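Local atomic coordinates of PRO-PRO endopeptidase (Paenibacillus alvei, PDB entry 6FPC), a protein that cleaves peptide bonds between two proline residues as a secreted zinc-dependent endopeptidase, and may thereby regulate bacterial adhesion. Residues K49-A54 / A91-Y96; S162-S167 / F184-F189; V85-V90 / V117-L122. All blocks are in the same frame, centred on the assembly; numbering follows the deposited sequence.

Contact 1: K49-A54 / A91-Y96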
loop_
_atom_site.group_PDB
_atom_site.type_symbol
_atom_site.label_atom_id
_atom_site.label_comp_id
_atom_site.label_asym_id
_atom_site.label_seq_id
_atom_site.Cartn_x
_atom_site.Cartn_y
_atom_site.Cartn_z
ATOM N N LYS A 49 1.259 1.560 -11.340
ATOM C CA LYS A 49 0.573 2.464 -12.255
ATOM C C LYS A 49 -0.135 3.588 -11.503
ATOM O O LYS A 49 -1.038 3.327 -10.703
ATOM C CB LYS A 49 -0.411 1.684 -13.147
ATOM C CG LYS A 49 0.297 0.742 -14.112
ATOM C CD LYS A 49 -0.645 0.104 -15.106
ATOM C CE LYS A 49 0.094 -0.893 -15.978
ATOM N NZ LYS A 49 -0.817 -1.561 -16.932
ATOM N N LEU A 50 0.290 4.833 -11.752
ATOM C CA LEU A 50 -0.343 6.011 -11.149
ATOM C C LEU A 50 -1.348 6.464 -12.183
ATOM O O LEU A 50 -0.988 6.680 -13.343
ATOM C CB LEU A 50 0.695 7.106 -10.842
ATOM C CG LEU A 50 1.907 6.691 -9.993
ATOM C CD1 LEU A 50 2.812 7.864 -9.744
ATOM C CD2 LEU A 50 1.496 5.973 -8.690
ATOM N N THR A 51 -2.624 6.488 -11.805
ATOM C CA THR A 51 -3.707 6.761 -12.747
ATOM C C THR A 51 -4.319 8.134 -12.576
ATOM O O THR A 51 -4.483 8.598 -11.453
ATOM C CB THR A 51 -4.769 5.639 -12.656
ATOM O OG1 THR A 51 -5.522 5.764 -11.438
ATOM C CG2 THR A 51 -4.150 4.232 -12.714
ATOM N N GLN A 52 -4.682 8.786 -13.689
ATOM C CA GLN A 52 -5.327 10.086 -13.581
ATOM C C GLN A 52 -6.821 9.924 -13.285
ATOM O O GLN A 52 -7.374 10.733 -12.559
ATOM C CB GLN A 52 -5.048 11.004 -14.788
ATOM C CG GLN A 52 -5.528 12.448 -14.578
ATOM C CD GLN A 52 -4.910 13.196 -13.410
ATOM O OE1 GLN A 52 -3.717 13.078 -13.094
ATOM N NE2 GLN A 52 -5.714 14.004 -12.745
ATOM N N GLY A 53 -7.454 8.873 -13.786
ATOM C CA GLY A 53 -8.855 8.637 -13.441
ATOM C C GLY A 53 -9.041 7.516 -12.433
ATOM O O GLY A 53 -8.087 7.096 -11.762
ATOM N N ALA A 54 -10.272 6.986 -12.351
ATOM C CA ALA A 54 -10.564 5.832 -11.492
ATOM C C ALA A 54 -9.678 4.685 -11.929
ATOM O O ALA A 54 -9.405 4.525 -13.134
ATOM C CB ALA A 54 -12.027 5.435 -11.607
ATOM N N ALA A 91 -2.126 -0.250 -8.550
ATOM C CA ALA A 91 -2.747 0.888 -9.232
ATOM C C ALA A 91 -3.176 1.873 -8.177
ATOM O O ALA A 91 -3.816 1.468 -7.204
ATOM C CB ALA A 91 -3.935 0.421 -10.046
ATOM N N VAL A 92 -2.746 3.142 -8.310
ATOM C CA VAL A 92 -3.035 4.199 -7.315
ATOM C C VAL A 92 -3.468 5.480 -8.047
ATOM O O VAL A 92 -2.768 5.959 -8.932
ATOM C CB VAL A 92 -1.800 4.455 -6.385
ATOM C CG1 VAL A 92 -2.077 5.575 -5.369
ATOM C CG2 VAL A 92 -1.371 3.187 -5.647
ATOM N N ARG A 93 -4.599 6.051 -7.657
ATOM C CA ARG A 93 -5.106 7.252 -8.294
ATOM C C ARG A 93 -4.312 8.498 -7.858
ATOM O O ARG A 93 -4.133 8.743 -6.660
ATOM C CB ARG A 93 -6.610 7.407 -7.995
ATOM C CG ARG A 93 -7.253 8.386 -8.923
ATOM C CD ARG A 93 -8.741 8.503 -8.756
ATOM N NE ARG A 93 -9.227 9.506 -9.705
ATOM C CZ ARG A 93 -10.498 9.659 -10.060
ATOM N NH1 ARG A 93 -11.436 8.877 -9.545
ATOM N NH2 ARG A 93 -10.839 10.592 -10.939
ATOM N N ILE A 94 -3.868 9.287 -8.843
ATOM C CA ILE A 94 -3.096 10.525 -8.658
ATOM C C ILE A 94 -3.929 11.532 -7.885
ATOM O O ILE A 94 -5.024 11.863 -8.338
ATOM C CB ILE A 94 -2.631 11.113 -10.029
ATOM C CG1 ILE A 94 -1.632 10.167 -10.728
ATOM C CG2 ILE A 94 -2.032 12.516 -9.846
ATOM C CD1 ILE A 94 -1.473 10.387 -12.208
ATOM N N GLY A 95 -3.389 12.033 -6.766
ATOM C CA GLY A 95 -4.063 13.006 -5.898
ATOM C C GLY A 95 -4.757 12.406 -4.690
ATOM O O GLY A 95 -5.268 13.139 -3.828
ATOM N N TYR A 96 -4.765 11.075 -4.598
ATOM C CA TYR A 96 -5.477 10.367 -3.526
ATOM C C TYR A 96 -4.571 9.751 -2.468
ATOM O O TYR A 96 -5.022 8.874 -1.726
ATOM C CB TYR A 96 -6.405 9.310 -4.142
ATOM C CG TYR A 96 -7.595 9.879 -4.883
ATOM C CD1 TYR A 96 -7.424 10.658 -6.028
ATOM C CD2 TYR A 96 -8.888 9.597 -4.476
ATOM C CE1 TYR A 96 -8.514 11.208 -6.697
ATOM C CE2 TYR A 96 -9.988 10.112 -5.160
ATOM C CZ TYR A 96 -9.797 10.906 -6.277
ATOM O OH TYR A 96 -10.883 11.400 -6.966
HETATM O O HOH W 1 -7.041 11.451 -10.159
#
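The Arg93 guanidinium lies flat against the Gly53-Ala54 peptide: Ala54 N sits 3.5 Å above the centre of its plane, Gly53 C nearer the rim. Tyr96 OH covers the opposite face, and a water lies in plane at the edge. Accepting from Arg93 NE and donating to Gln52 O and Ile94 O, it links the guanidinium to the backbone of both segments. The Tyr96 ring in turn has Arg93 CD over one face and Ile94 O in plane at its edge. Arg93 gets there extended from CG to NE, with CG anti to the backbone N (chi1 -164°). Gly53 O accepts from Thr51 OG1, tying the turning chain back to its strand. Ile94 packs CG1 on Leu50 CB at 3.8 Å.

The backbones pair as a parallel ladder, with Thr51 and Arg93 on one face and Leu50 and Val92 on the other. Val92 N donates to Lys49 O, Thr51 N to Val92 O, and Ile94 N to Thr51 O, the last almost straight (177°). The pair is the middle of the mixed sheet; helix 20-30 covers Leu50, Val92 and Ile94 through Met26, and the Val92 side chain lies about 4 Å from that of Glu112, the predicted proton acceptor on helix 108-121.

Contact 2: S162-S167 / F184-F189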
loop_
_atom_site.group_PDB
_atom_site.type_symbol
_atom_site.label_atom_id
_atom_site.label_comp_id
_atom_site.label_asym_id
_atom_site.label_seq_id
_atom_site.Cartn_x
_atom_site.Cartn_y
_atom_site.Cartn_z
ATOM N N SER A 162 4.330 1.135 6.243
ATOM C CA SER A 162 4.117 2.520 5.793
ATOM C C SER A 162 4.580 3.486 6.903
ATOM O O SER A 162 5.359 4.395 6.593
ATOM C CB SER A 162 2.658 2.789 5.443
ATOM O OG SER A 162 2.295 2.048 4.290
ATOM N N LEU A 163 4.157 3.262 8.189
ATOM C CA LEU A 163 4.619 4.115 9.311
ATOM C C LEU A 163 6.164 4.130 9.383
ATOM O O LEU A 163 6.773 5.183 9.559
ATOM C CB LEU A 163 4.047 3.660 10.664
ATOM C CG LEU A 163 2.538 3.873 10.916
ATOM C CD1 LEU A 163 2.093 3.143 12.180
ATOM C CD2 LEU A 163 2.204 5.343 11.090
ATOM N N TYR A 164 6.787 2.952 9.199
ATOM C CA TYR A 164 8.237 2.790 9.249
ATOM C C TYR A 164 8.982 3.550 8.154
ATOM O O TYR A 164 10.038 4.132 8.414
ATOM C CB TYR A 164 8.629 1.293 9.220
ATOM C CG TYR A 164 10.112 1.098 9.441
ATOM C CD1 TYR A 164 10.997 1.025 8.362
ATOM C CD2 TYR A 164 10.646 1.083 10.722
ATOM C CE1 TYR A 164 12.377 0.966 8.562
ATOM C CE2 TYR A 164 12.026 1.017 10.933
ATOM C CZ TYR A 164 12.884 0.934 9.850
ATOM O OH TYR A 164 14.238 0.881 10.061
ATOM N N LEU A 165 8.461 3.497 6.922
ATOM C CA LEU A 165 9.119 4.056 5.746
ATOM C C LEU A 165 8.796 5.518 5.400
ATOM O O LEU A 165 9.673 6.190 4.857
ATOM C CB LEU A 165 8.814 3.147 4.534
ATOM C CG LEU A 165 9.390 1.703 4.588
ATOM C CD1 LEU A 165 8.755 0.808 3.550
ATOM C CD2 LEU A 165 10.905 1.679 4.432
ATOM N N TYR A 166 7.572 6.008 5.689
ATOM C CA TYR A 166 7.085 7.341 5.289
ATOM C C TYR A 166 7.957 8.523 5.759
ATOM O O TYR A 166 8.370 9.345 4.924
ATOM C CB TYR A 166 5.611 7.540 5.721
ATOM C CG TYR A 166 4.971 8.827 5.237
ATOM C CD1 TYR A 166 4.518 8.955 3.926
ATOM C CD2 TYR A 166 4.794 9.907 6.099
ATOM C CE1 TYR A 166 3.910 10.129 3.483
ATOM C CE2 TYR A 166 4.170 11.082 5.670
ATOM C CZ TYR A 166 3.720 11.183 4.364
ATOM O OH TYR A 166 3.120 12.339 3.927
ATOM N N SER A 167 8.209 8.639 7.076
ATOM C CA SER A 167 9.021 9.732 7.602
ATOM C C SER A 167 9.706 9.341 8.907
ATOM O O SER A 167 9.404 8.279 9.478
ATOM C CB SER A 167 8.160 10.974 7.823
ATOM O OG SER A 167 7.206 10.717 8.839
ATOM N N PHE A 184 10.860 -5.566 14.036
ATOM C CA PHE A 184 10.647 -6.433 12.879
ATOM C C PHE A 184 10.884 -5.644 11.581
ATOM O O PHE A 184 11.632 -6.116 10.718
ATOM C CB PHE A 184 9.235 -7.027 12.926
ATOM C CG PHE A 184 8.862 -7.898 11.745
ATOM C CD1 PHE A 184 9.071 -9.271 11.781
ATOM C CD2 PHE A 184 8.262 -7.346 10.612
ATOM C CE1 PHE A 184 8.718 -10.078 10.688
ATOM C CE2 PHE A 184 7.899 -8.155 9.525
ATOM C CZ PHE A 184 8.118 -9.513 9.579
ATOM N N MET A 185 10.279 -4.434 11.456
ATOM C CA MET A 185 10.438 -3.601 10.257
ATOM C C MET A 185 11.862 -3.179 10.036
ATOM O O MET A 185 12.330 -3.258 8.899
ATOM C CB MET A 185 9.502 -2.382 10.254
ATOM C CG MET A 185 8.022 -2.751 10.194
ATOM S SD MET A 185 7.538 -3.738 8.744
ATOM C CE MET A 185 5.824 -4.113 9.157
ATOM N N ALA A 186 12.577 -2.796 11.115
ATOM C CA ALA A 186 13.977 -2.354 11.038
ATOM C C ALA A 186 14.872 -3.490 10.530
ATOM O O ALA A 186 15.754 -3.272 9.690
ATOM C CB ALA A 186 14.454 -1.856 12.401
ATOM N N LYS A 187 14.604 -4.710 11.000
ATOM C CA LYS A 187 15.358 -5.894 10.595
ATOM C C LYS A 187 15.065 -6.206 9.125
ATOM O O LYS A 187 15.978 -6.558 8.384
ATOM C CB LYS A 187 15.020 -7.082 11.508
ATOM C CG LYS A 187 15.985 -8.256 11.381
ATOM N N LEU A 188 13.801 -6.022 8.694
ATOM C CA LEU A 188 13.374 -6.296 7.326
ATOM C C LEU A 188 13.932 -5.268 6.322
ATOM O O LEU A 188 14.398 -5.656 5.258
ATOM C CB LEU A 188 11.830 -6.335 7.302
ATOM C CG LEU A 188 11.105 -7.086 6.200
ATOM C CD1 LEU A 188 11.472 -8.565 6.179
ATOM C CD2 LEU A 188 9.602 -6.953 6.394
ATOM N N PHE A 189 13.894 -3.980 6.670
ATOM C CA PHE A 189 14.339 -2.883 5.819
ATOM C C PHE A 189 15.640 -2.282 6.331
ATOM O O PHE A 189 16.560 -3.023 6.664
ATOM C CB PHE A 189 13.251 -1.796 5.710
ATOM C CG PHE A 189 11.868 -2.273 5.325
ATOM C CD1 PHE A 189 11.628 -2.824 4.071
ATOM C CD2 PHE A 189 10.795 -2.124 6.200
ATOM C CE1 PHE A 189 10.347 -3.263 3.715
ATOM C CE2 PHE A 189 9.508 -2.547 5.839
ATOM C CZ PHE A 189 9.295 -3.117 4.602
#
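Tyr164 lays its ring over the start of the Met185-Ala186 peptide, and the contact between the two helices turns on how that ring is set. Its CG stands anti to the backbone N (chi1 -173°), which sets CG where Met185 CB can cover it. Met185 CB then comes over one face, 4.0 Å from the ring centroid, a CH-pi contact whose closest approach is 3.6 Å to Tyr164 CG. Beyond CB the methionine goes its own way: the chain bends at chi2 (-59°), the thioether departs from the tyrosine, and the two side chains run antiparallel past one another. Tyr164 OH rests against Ala186, 3.4 Å from its CA.

Phe189, the last modelled residue, meets the ring obliquely near CD1, with its CD2 at 3.8 Å from Tyr164 CD1. Leu165 crosses Phe189 at about a right angle and places CD1 over one face of the ring, 4.2 Å from its centroid, in a second CH-pi contact; Leu165 CD2 lies in plane at the edge of the Tyr164 ring.

No hydrogen bond joins the segments. Arg171, on helix 168-177, makes a cation-pi contact with Tyr164. Leu165 and Phe189 both rest on Leu114 of helix 108-121, while Met185 packs on Phe157 and Ala161 of helix 153-166 and on Phe131 of helix 129-138.

Contact 3: V85-V90 / V117-L122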
loop_
_atom_site.group_PDB
_atom_site.type_symbol
_atom_site.label_atom_id
_atom_site.label_comp_id
_atom_site.label_asym_id
_atom_site.label_seq_id
_atom_site.Cartn_x
_atom_site.Cartn_y
_atom_site.Cartn_z
ATOM N N VAL A 85 -5.377 -0.310 -5.413
ATOM C CA VAL A 85 -5.481 -1.777 -5.303
ATOM C C VAL A 85 -4.116 -2.411 -5.576
ATOM O O VAL A 85 -3.279 -1.809 -6.262
ATOM C CB VAL A 85 -6.613 -2.379 -6.199
ATOM C CG1 VAL A 85 -6.137 -2.617 -7.640
ATOM C CG2 VAL A 85 -7.177 -3.677 -5.588
ATOM N N SER A 86 -3.912 -3.647 -5.096
ATOM C CA SER A 86 -2.635 -4.320 -5.303
ATOM C C SER A 86 -2.888 -5.784 -5.614
ATOM O O SER A 86 -3.500 -6.485 -4.815
ATOM C CB SER A 86 -1.767 -4.185 -4.052
ATOM O OG SER A 86 -0.444 -4.664 -4.244
ATOM N N GLU A 87 -2.500 -6.217 -6.802
ATOM C CA GLU A 87 -2.619 -7.615 -7.193
ATOM C C GLU A 87 -1.266 -7.949 -7.836
ATOM O O GLU A 87 -0.291 -8.079 -7.101
ATOM C CB GLU A 87 -3.871 -7.821 -8.087
ATOM C CG GLU A 87 -4.157 -9.257 -8.528
ATOM C CD GLU A 87 -4.319 -10.362 -7.498
ATOM O OE1 GLU A 87 -4.657 -10.061 -6.333
ATOM O OE2 GLU A 87 -4.094 -11.540 -7.859
ATOM N N ARG A 88 -1.162 -7.953 -9.162
ATOM C CA ARG A 88 0.142 -8.127 -9.794
ATOM C C ARG A 88 0.580 -6.787 -10.357
ATOM O O ARG A 88 1.726 -6.585 -10.741
ATOM C CB ARG A 88 0.109 -9.243 -10.818
ATOM C CG ARG A 88 0.109 -10.568 -10.088
ATOM C CD ARG A 88 0.680 -11.628 -10.939
ATOM N NE ARG A 88 2.135 -11.541 -11.078
ATOM C CZ ARG A 88 2.987 -12.384 -10.506
ATOM N NH1 ARG A 88 2.542 -13.358 -9.721
ATOM N NH2 ARG A 88 4.287 -12.272 -10.728
ATOM N N VAL A 89 -0.364 -5.878 -10.389
ATOM C CA VAL A 89 -0.198 -4.481 -10.730
ATOM C C VAL A 89 -0.562 -3.734 -9.441
ATOM O O VAL A 89 -1.411 -4.216 -8.662
ATOM C CB VAL A 89 -1.095 -4.079 -11.932
ATOM C CG1 VAL A 89 -2.589 -4.153 -11.599
ATOM C CG2 VAL A 89 -0.719 -2.703 -12.464
ATOM N N VAL A 90 0.101 -2.592 -9.195
ATOM C CA VAL A 90 -0.243 -1.739 -8.055
ATOM C C VAL A 90 -0.844 -0.510 -8.738
ATOM O O VAL A 90 -0.171 0.108 -9.542
ATOM C CB VAL A 90 0.981 -1.408 -7.163
ATOM C CG1 VAL A 90 0.597 -0.435 -6.041
ATOM C CG2 VAL A 90 1.586 -2.684 -6.582
ATOM N N VAL A 117 4.922 -6.287 -2.200
ATOM C CA VAL A 117 6.208 -6.684 -1.589
ATOM C C VAL A 117 5.984 -7.916 -0.697
ATOM O O VAL A 117 6.699 -8.916 -0.827
ATOM C CB VAL A 117 6.839 -5.514 -0.772
ATOM C CG1 VAL A 117 8.104 -5.958 -0.030
ATOM C CG2 VAL A 117 7.132 -4.299 -1.650
ATOM N N ASP A 118 4.959 -7.855 0.188
ATOM C CA ASP A 118 4.619 -8.974 1.070
ATOM C C ASP A 118 4.337 -10.251 0.259
ATOM O O ASP A 118 4.962 -11.284 0.513
ATOM C CB ASP A 118 3.376 -8.603 1.903
ATOM C CG ASP A 118 3.001 -9.593 2.981
ATOM O OD1 ASP A 118 3.908 -10.339 3.464
ATOM O OD2 ASP A 118 1.816 -9.606 3.377
ATOM N N ARG A 119 3.445 -10.158 -0.746
ATOM C CA ARG A 119 3.038 -11.323 -1.549
ATOM C C ARG A 119 4.081 -11.878 -2.462
ATOM O O ARG A 119 4.264 -13.101 -2.522
ATOM C CB ARG A 119 1.791 -10.997 -2.400
ATOM C CG ARG A 119 0.490 -11.406 -1.737
ATOM C CD ARG A 119 -0.690 -10.905 -2.536
ATOM N NE ARG A 119 -0.949 -11.734 -3.716
ATOM C CZ ARG A 119 -1.988 -11.558 -4.526
ATOM N NH1 ARG A 119 -2.873 -10.594 -4.286
ATOM N NH2 ARG A 119 -2.158 -12.352 -5.575
ATOM N N LEU A 120 4.718 -10.992 -3.232
ATOM C CA LEU A 120 5.598 -11.396 -4.333
ATOM C C LEU A 120 7.083 -11.302 -4.099
ATOM O O LEU A 120 7.836 -11.917 -4.854
ATOM C CB LEU A 120 5.218 -10.579 -5.572
ATOM C CG LEU A 120 3.723 -10.593 -5.943
ATOM C CD1 LEU A 120 3.471 -9.750 -7.141
ATOM C CD2 LEU A 120 3.212 -12.024 -6.246
ATOM N N VAL A 121 7.511 -10.568 -3.077
ATOM C CA VAL A 121 8.929 -10.434 -2.767
ATOM C C VAL A 121 9.311 -11.216 -1.511
ATOM O O VAL A 121 10.314 -11.939 -1.532
ATOM C CB VAL A 121 9.406 -8.948 -2.708
ATOM C CG1 VAL A 121 10.874 -8.841 -2.263
ATOM C CG2 VAL A 121 9.198 -8.245 -4.054
ATOM N N LEU A 122 8.504 -11.095 -0.444
ATOM C CA LEU A 122 8.820 -11.662 0.870
ATOM C C LEU A 122 8.071 -12.954 1.267
ATOM O O LEU A 122 8.030 -13.287 2.455
ATOM C CB LEU A 122 8.605 -10.560 1.941
ATOM C CG LEU A 122 9.430 -9.261 1.781
ATOM C CD1 LEU A 122 8.978 -8.200 2.776
ATOM C CD2 LEU A 122 10.934 -9.509 1.870
#
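Glu87 and Arg119 form the ionic part of this surface contact, a two-pronged salt bridge in which the guanidinium offers NH1 and NH2 end-on, one to each carboxylate oxygen. Arg119 NH1 reaches Glu87 OE1 at 2.8 Å, and Arg119 NH2 reaches Glu87 OE2 at 3.1 Å. Both bonds are fairly straight (162° and 160° at the hydrogen). The two groups are nevertheless not coplanar: their planes stand 64° apart. Each oxygen lies close to the guanidinium plane, whereas each nitrogen meets its oxygen from above the carboxylate. The glutamate has CG anti to the backbone N, and a bend at chi2 turns CD back so that the carboxylate can face the helix; Arg119 is bent in its turn at chi3.

Van der Waals contact is carried by Leu120, whose methyls meet polar groups. Its CD2 lies 3.8 Å from Arg88 NH1, while CD1 sits over one face of the same guanidinium and 4.1 Å from Glu87 O. The polar end of Arg88 is anchored outside the pair, where NH2 donates to Lys44 O.

Among backbone bonds, Glu87 N donates to Val89 O at 2.9 Å, closing the short connection between two antiparallel strands. On the helical side, Val117 O receives both Val121 N and Leu122 N, the second closing a wider pi-type turn.

The hairpin thus meets the C-terminal end of helix 108-121, which carries the HExxH zinc motif of this M34 metallopeptidase. Residues 86-89 play a crucial role in substrate specificity, and Ser86 OG hydrogen-bonds to the backbone O of Glu112, the predicted proton acceptor.

The three contacts illustrate how a sheet pair, a helix pair and a hairpin-helix contact lie at different distances around one zinc site. Contacts 1 and 3 share strand 89-93 and their segments alternate along the chain; they join through Lys49 N to Val90 O at 2.7 Å and Val85 N to Ala91 O at 3.0 Å, both probable hydrogen bonds. Contact 2 follows later in sequence, its centre about 24 Å from that of contact 1, and touches contact 3 where Leu188 CD2 packs on Leu122 CD1. Contact 3 lies nearest the metal: the Ser86 side chain is about 7 Å from the zinc, against about 10 Å for Val92 and about 12 Å for Met185.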